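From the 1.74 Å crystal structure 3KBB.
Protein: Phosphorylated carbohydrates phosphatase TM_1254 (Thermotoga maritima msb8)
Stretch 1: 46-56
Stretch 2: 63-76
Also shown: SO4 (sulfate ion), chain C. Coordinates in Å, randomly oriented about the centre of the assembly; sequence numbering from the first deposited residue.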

# COMPACT_ATOMS: atom_id res chain seq x y z
N PRO A 46 2.12 -7.26 -13.29
CA PRO A 46 0.79 -6.81 -12.86
C PRO A 46 -0.27 -7.91 -12.83
O PRO A 46 -0.34 -8.76 -13.73
N GLU A 47 -1.11 -7.88 -11.80
CA GLU A 47 -2.14 -8.90 -11.60
C GLU A 47 -3.08 -9.08 -12.80
O GLU A 47 -3.54 -10.18 -13.09
N ARG A 48 -3.36 -7.99 -13.52
CA ARG A 48 -4.22 -8.08 -14.70
C ARG A 48 -3.75 -9.13 -15.73
O ARG A 48 -4.57 -9.89 -16.25
N GLU A 49 -2.44 -9.15 -16.02
CA GLU A 49 -1.85 -10.14 -16.93
C GLU A 49 -1.35 -11.38 -16.21
O GLU A 49 -1.11 -12.42 -16.82
N GLY A 50 -1.15 -11.25 -14.90
CA GLY A 50 -0.68 -12.36 -14.06
C GLY A 50 -1.71 -13.45 -13.86
O GLY A 50 -1.37 -14.65 -13.89
N LEU A 51 -2.96 -13.05 -13.65
CA LEU A 51 -4.05 -14.00 -13.42
C LEU A 51 -4.30 -14.97 -14.57
O LEU A 51 -4.40 -16.18 -14.35
N PRO A 52 -4.43 -14.47 -15.81
CA PRO A 52 -4.60 -15.38 -16.94
C PRO A 52 -3.43 -16.36 -17.10
O PRO A 52 -3.67 -17.52 -17.43
N ILE A 53 -2.20 -15.90 -16.88
CA ILE A 53 -1.02 -16.74 -16.87
C ILE A 53 -1.12 -17.83 -15.79
O ILE A 53 -0.87 -19.00 -16.05
N LEU A 54 -1.46 -17.43 -14.57
CA LEU A 54 -1.63 -18.39 -13.49
C LEU A 54 -2.61 -19.49 -13.90
O LEU A 54 -2.34 -20.68 -13.69
N MSE A 55 -3.73 -19.10 -14.49
CA MSE A 55 -4.77 -20.04 -14.85
C MSE A 55 -4.23 -21.08 -15.82
O MSE A 55 -4.46 -22.26 -15.62
N GLU A 56 -3.52 -20.63 -16.85
CA GLU A 56 -2.94 -21.55 -17.84
C GLU A 56 -1.75 -22.34 -17.28
O GLU A 56 -1.57 -23.52 -17.62
N SER A 63 -13.54 -20.48 -17.38
CA SER A 63 -13.47 -19.20 -18.07
C SER A 63 -12.60 -18.25 -17.25
O SER A 63 -12.52 -18.40 -16.01
N LEU A 64 -11.98 -17.28 -17.90
CA LEU A 64 -11.20 -16.27 -17.17
C LEU A 64 -12.08 -15.50 -16.17
O LEU A 64 -11.63 -15.15 -15.07
N GLU A 65 -13.32 -15.25 -16.56
CA GLU A 65 -14.28 -14.53 -15.74
C GLU A 65 -14.52 -15.27 -14.43
O GLU A 65 -14.49 -14.67 -13.35
N ASN A 66 -14.77 -16.58 -14.54
CA ASN A 66 -14.96 -17.43 -13.37
C ASN A 66 -13.70 -17.51 -12.50
O ASN A 66 -13.79 -17.45 -11.27
N PHE A 67 -12.55 -17.61 -13.16
CA PHE A 67 -11.26 -17.67 -12.45
C PHE A 67 -11.03 -16.40 -11.64
O PHE A 67 -10.72 -16.48 -10.44
N LYS A 68 -11.20 -15.25 -12.29
CA LYS A 68 -11.01 -13.94 -11.64
C LYS A 68 -11.92 -13.77 -10.44
O LYS A 68 -11.52 -13.19 -9.44
N LYS A 69 -13.13 -14.31 -10.54
CA LYS A 69 -14.08 -14.27 -9.44
C LYS A 69 -13.57 -15.09 -8.25
O LYS A 69 -13.73 -14.69 -7.10
N ARG A 70 -12.97 -16.24 -8.54
CA ARG A 70 -12.45 -17.12 -7.50
C ARG A 70 -11.26 -16.47 -6.81
O ARG A 70 -11.14 -16.52 -5.59
N VAL A 71 -10.39 -15.86 -7.60
CA VAL A 71 -9.28 -15.09 -7.06
C VAL A 71 -9.82 -14.00 -6.11
O VAL A 71 -9.32 -13.83 -4.98
N HIS A 72 -10.86 -13.30 -6.57
CA HIS A 72 -11.48 -12.25 -5.78
C HIS A 72 -11.95 -12.79 -4.42
O HIS A 72 -11.61 -12.24 -3.37
N GLU A 73 -12.68 -13.90 -4.46
CA GLU A 73 -13.21 -14.58 -3.27
C GLU A 73 -12.12 -15.03 -2.28
O GLU A 73 -12.23 -14.80 -1.07
N GLU A 74 -11.07 -15.67 -2.81
CA GLU A 74 -9.99 -16.17 -1.97
C GLU A 74 -9.15 -15.05 -1.33
O GLU A 74 -8.73 -15.16 -0.17
N LYS A 75 -8.91 -13.96 -2.07
CA LYS A 75 -8.22 -12.80 -1.50
C LYS A 75 -9.01 -12.19 -0.32
O LYS A 75 -8.43 -11.83 0.70
N LYS A 76 -10.33 -12.09 -0.47
CA LYS A 76 -11.17 -11.55 0.59
C LYS A 76 -11.04 -12.37 1.86
O LYS A 76 -10.89 -11.81 2.95

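The strongest link between the helices 47-56 and 64-76 is the salt bridge of E47 and K75, in which K75 NZ donates to E47 OE2 at 2.9 Å. Both CA-to-CB bonds point toward the opposing stretch; E47 reaches across with chi1 and chi2 both t, K75 with chi1 m, chi2 t, chi3 p and chi4 t, so two long chains meet at their charged tips. At the start of its helix, E47 N donates to O3 of the sulfate ion at 2.8 Å; the ion probably comes from the crystallisation liquor. The second helix is capped by its own S63, whose OG (chi1 p) accepts from N66 N at 2.9 Å. R48 and E49 pair within stretch 1, R48 NE to E49 OE2 at 3.0 Å, without touching stretch 2.

The remaining contact is largely apolar and centres on F67 (chi1 t, chi2 76°), buried and directed toward stretch 1. M55, a selenomethionine (t, t, p), covers one ring face: its CB lies 3.8 Å from the F67 ring centroid, almost on the ring normal, a CH-pi contact, while its SE sits obliquely 4.8 Å from that centroid. L54 (t, p) meets the ring edge, CD2 to F67 CZ at 3.8 Å. The backbone atom L51 O approaches F67 CE2 to 3.3 Å, and also accepts from M55 N at 3.0 Å within its helix.

Beyond the ring, L51 (m, t) points inward and places CD1 3.9 Å from CG1 of V71 (t) and 4.2 Å from CG of K68, whose CA-to-CB bond runs sideways. L64 (t, p) also starts sideways, but its end comes nearer: CD2 lies 3.8 Å from P52 CG, and CD1 lies 4.2 Å from M55 SE.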

# COMPACT_ATOMS: atom_id res chain seq x y z
CB PRO A 46 0.40 -5.74 -13.90
CG PRO A 46 1.44 -5.78 -14.95
CD PRO A 46 2.66 -6.41 -14.38
CB GLU A 47 -2.93 -8.64 -10.31
CG GLU A 47 -3.85 -9.76 -9.89
CD GLU A 47 -4.48 -9.53 -8.53
OE1 GLU A 47 -4.98 -8.41 -8.29
OE2 GLU A 47 -4.48 -10.46 -7.70
CB ARG A 48 -4.32 -6.70 -15.38
CG ARG A 48 -5.26 -6.66 -16.58
CD ARG A 48 -5.49 -5.22 -17.04
NE ARG A 48 -4.26 -4.55 -17.47
CZ ARG A 48 -4.21 -3.35 -18.04
NH1 ARG A 48 -5.33 -2.65 -18.24
NH2 ARG A 48 -3.05 -2.83 -18.40
CB GLU A 49 -0.67 -9.54 -17.70
CG GLU A 49 -1.05 -8.48 -18.73
CD GLU A 49 -1.17 -7.12 -18.10
OE1 GLU A 49 -0.28 -6.76 -17.29
OE2 GLU A 49 -2.15 -6.41 -18.39
CB LEU A 51 -5.35 -13.31 -12.98
CG LEU A 51 -5.31 -12.60 -11.61
CD1 LEU A 51 -6.70 -12.16 -11.16
CD2 LEU A 51 -4.68 -13.49 -10.54
CB PRO A 52 -4.67 -14.44 -18.15
CG PRO A 52 -5.11 -13.14 -17.62
CD PRO A 52 -4.48 -13.05 -16.23
CB ILE A 53 0.30 -15.94 -16.67
CG1 ILE A 53 0.62 -15.06 -17.90
CG2 ILE A 53 1.46 -16.87 -16.40
CD1 ILE A 53 1.79 -14.09 -17.69
CB LEU A 54 -2.09 -17.66 -12.22
CG LEU A 54 -2.41 -18.45 -10.94
CD1 LEU A 54 -1.16 -19.12 -10.38
CD2 LEU A 54 -3.08 -17.56 -9.91
CB MSE A 55 -5.99 -19.33 -15.47
CG MSE A 55 -7.16 -20.24 -15.68
SE MSE A 55 -8.53 -19.31 -16.77
CE MSE A 55 -7.49 -18.98 -18.39
CB GLU A 56 -2.52 -20.83 -19.13
CG GLU A 56 -3.68 -20.16 -19.85
CD GLU A 56 -4.73 -21.14 -20.40
OE1 GLU A 56 -4.48 -22.37 -20.46
OE2 GLU A 56 -5.81 -20.66 -20.79
CB SER A 63 -14.88 -18.62 -18.23
OG SER A 63 -15.33 -18.04 -17.01
CB LEU A 64 -10.47 -15.32 -18.13
CG LEU A 64 -9.42 -14.37 -17.54
CD1 LEU A 64 -8.40 -15.10 -16.66
CD2 LEU A 64 -8.72 -13.59 -18.65
CB GLU A 65 -15.60 -14.34 -16.51
CG GLU A 65 -16.78 -13.99 -15.64
CD GLU A 65 -18.01 -13.53 -16.42
OE1 GLU A 65 -18.04 -13.69 -17.66
OE2 GLU A 65 -18.95 -13.02 -15.78
CB ASN A 66 -15.40 -18.83 -13.80
CG ASN A 66 -16.89 -18.93 -14.10
OD1 ASN A 66 -17.68 -18.06 -13.70
ND2 ASN A 66 -17.29 -19.99 -14.80
CB PHE A 67 -10.12 -17.89 -13.44
CG PHE A 67 -8.79 -18.15 -12.77
CD1 PHE A 67 -8.51 -19.40 -12.21
CD2 PHE A 67 -7.82 -17.16 -12.72
CE1 PHE A 67 -7.28 -19.64 -11.60
CE2 PHE A 67 -6.58 -17.38 -12.11
CZ PHE A 67 -6.31 -18.63 -11.54
CB LYS A 68 -11.25 -12.80 -12.63
CG LYS A 68 -10.08 -12.57 -13.57
CD LYS A 68 -10.26 -11.30 -14.42
CE LYS A 68 -11.10 -11.57 -15.66
NZ LYS A 68 -11.15 -10.41 -16.60
CB LYS A 69 -15.46 -14.77 -9.90
CG LYS A 69 -16.53 -14.67 -8.80
CD LYS A 69 -17.93 -15.00 -9.29
CE LYS A 69 -18.92 -14.93 -8.13
NZ LYS A 69 -20.33 -14.81 -8.61
CB ARG A 70 -12.02 -18.46 -8.10
CG ARG A 70 -13.17 -19.32 -8.59
CD ARG A 70 -13.77 -20.19 -7.50
NE ARG A 70 -13.13 -21.50 -7.42
CZ ARG A 70 -13.39 -22.53 -8.22
NH1 ARG A 70 -14.28 -22.44 -9.20
NH2 ARG A 70 -12.74 -23.67 -8.04
CB VAL A 71 -8.43 -14.49 -8.17
CG1 VAL A 71 -7.39 -13.57 -7.60
CG2 VAL A 71 -7.76 -15.61 -8.99
CB HIS A 72 -12.61 -11.60 -6.59
CG HIS A 72 -13.29 -10.47 -5.89
ND1 HIS A 72 -12.65 -9.29 -5.57
CD2 HIS A 72 -14.57 -10.32 -5.45
CE1 HIS A 72 -13.49 -8.47 -4.97
NE2 HIS A 72 -14.67 -9.07 -4.89
CB GLU A 73 -14.08 -15.77 -3.69
CG GLU A 73 -14.41 -16.77 -2.57
CD GLU A 73 -15.19 -17.99 -3.05
OE1 GLU A 73 -14.74 -18.68 -4.00
OE2 GLU A 73 -16.27 -18.26 -2.47
CB GLU A 74 -9.09 -17.15 -2.74
CG GLU A 74 -9.82 -18.39 -3.30
CD GLU A 74 -10.45 -19.33 -2.24
OE1 GLU A 74 -10.44 -19.04 -1.01
OE2 GLU A 74 -10.96 -20.39 -2.69
CB LYS A 75 -7.94 -11.74 -2.57
CG LYS A 75 -6.83 -12.13 -3.52
CD LYS A 75 -6.64 -11.12 -4.66
CE LYS A 75 -5.84 -9.88 -4.21
NZ LYS A 75 -5.51 -9.03 -5.38
CB LYS A 76 -12.65 -11.51 0.15
CG LYS A 76 -13.01 -10.31 -0.73
CD LYS A 76 -12.91 -8.99 0.05
CE LYS A 76 -13.87 -7.92 -0.49
NZ LYS A 76 -13.58 -7.55 -1.90
S SO4 C . -0.47 -4.68 -9.89
O1 SO4 C . -1.20 -4.04 -8.80
O2 SO4 C . 0.91 -4.20 -9.90
O3 SO4 C . -0.47 -6.13 -9.71
O4 SO4 C . -1.11 -4.35 -11.16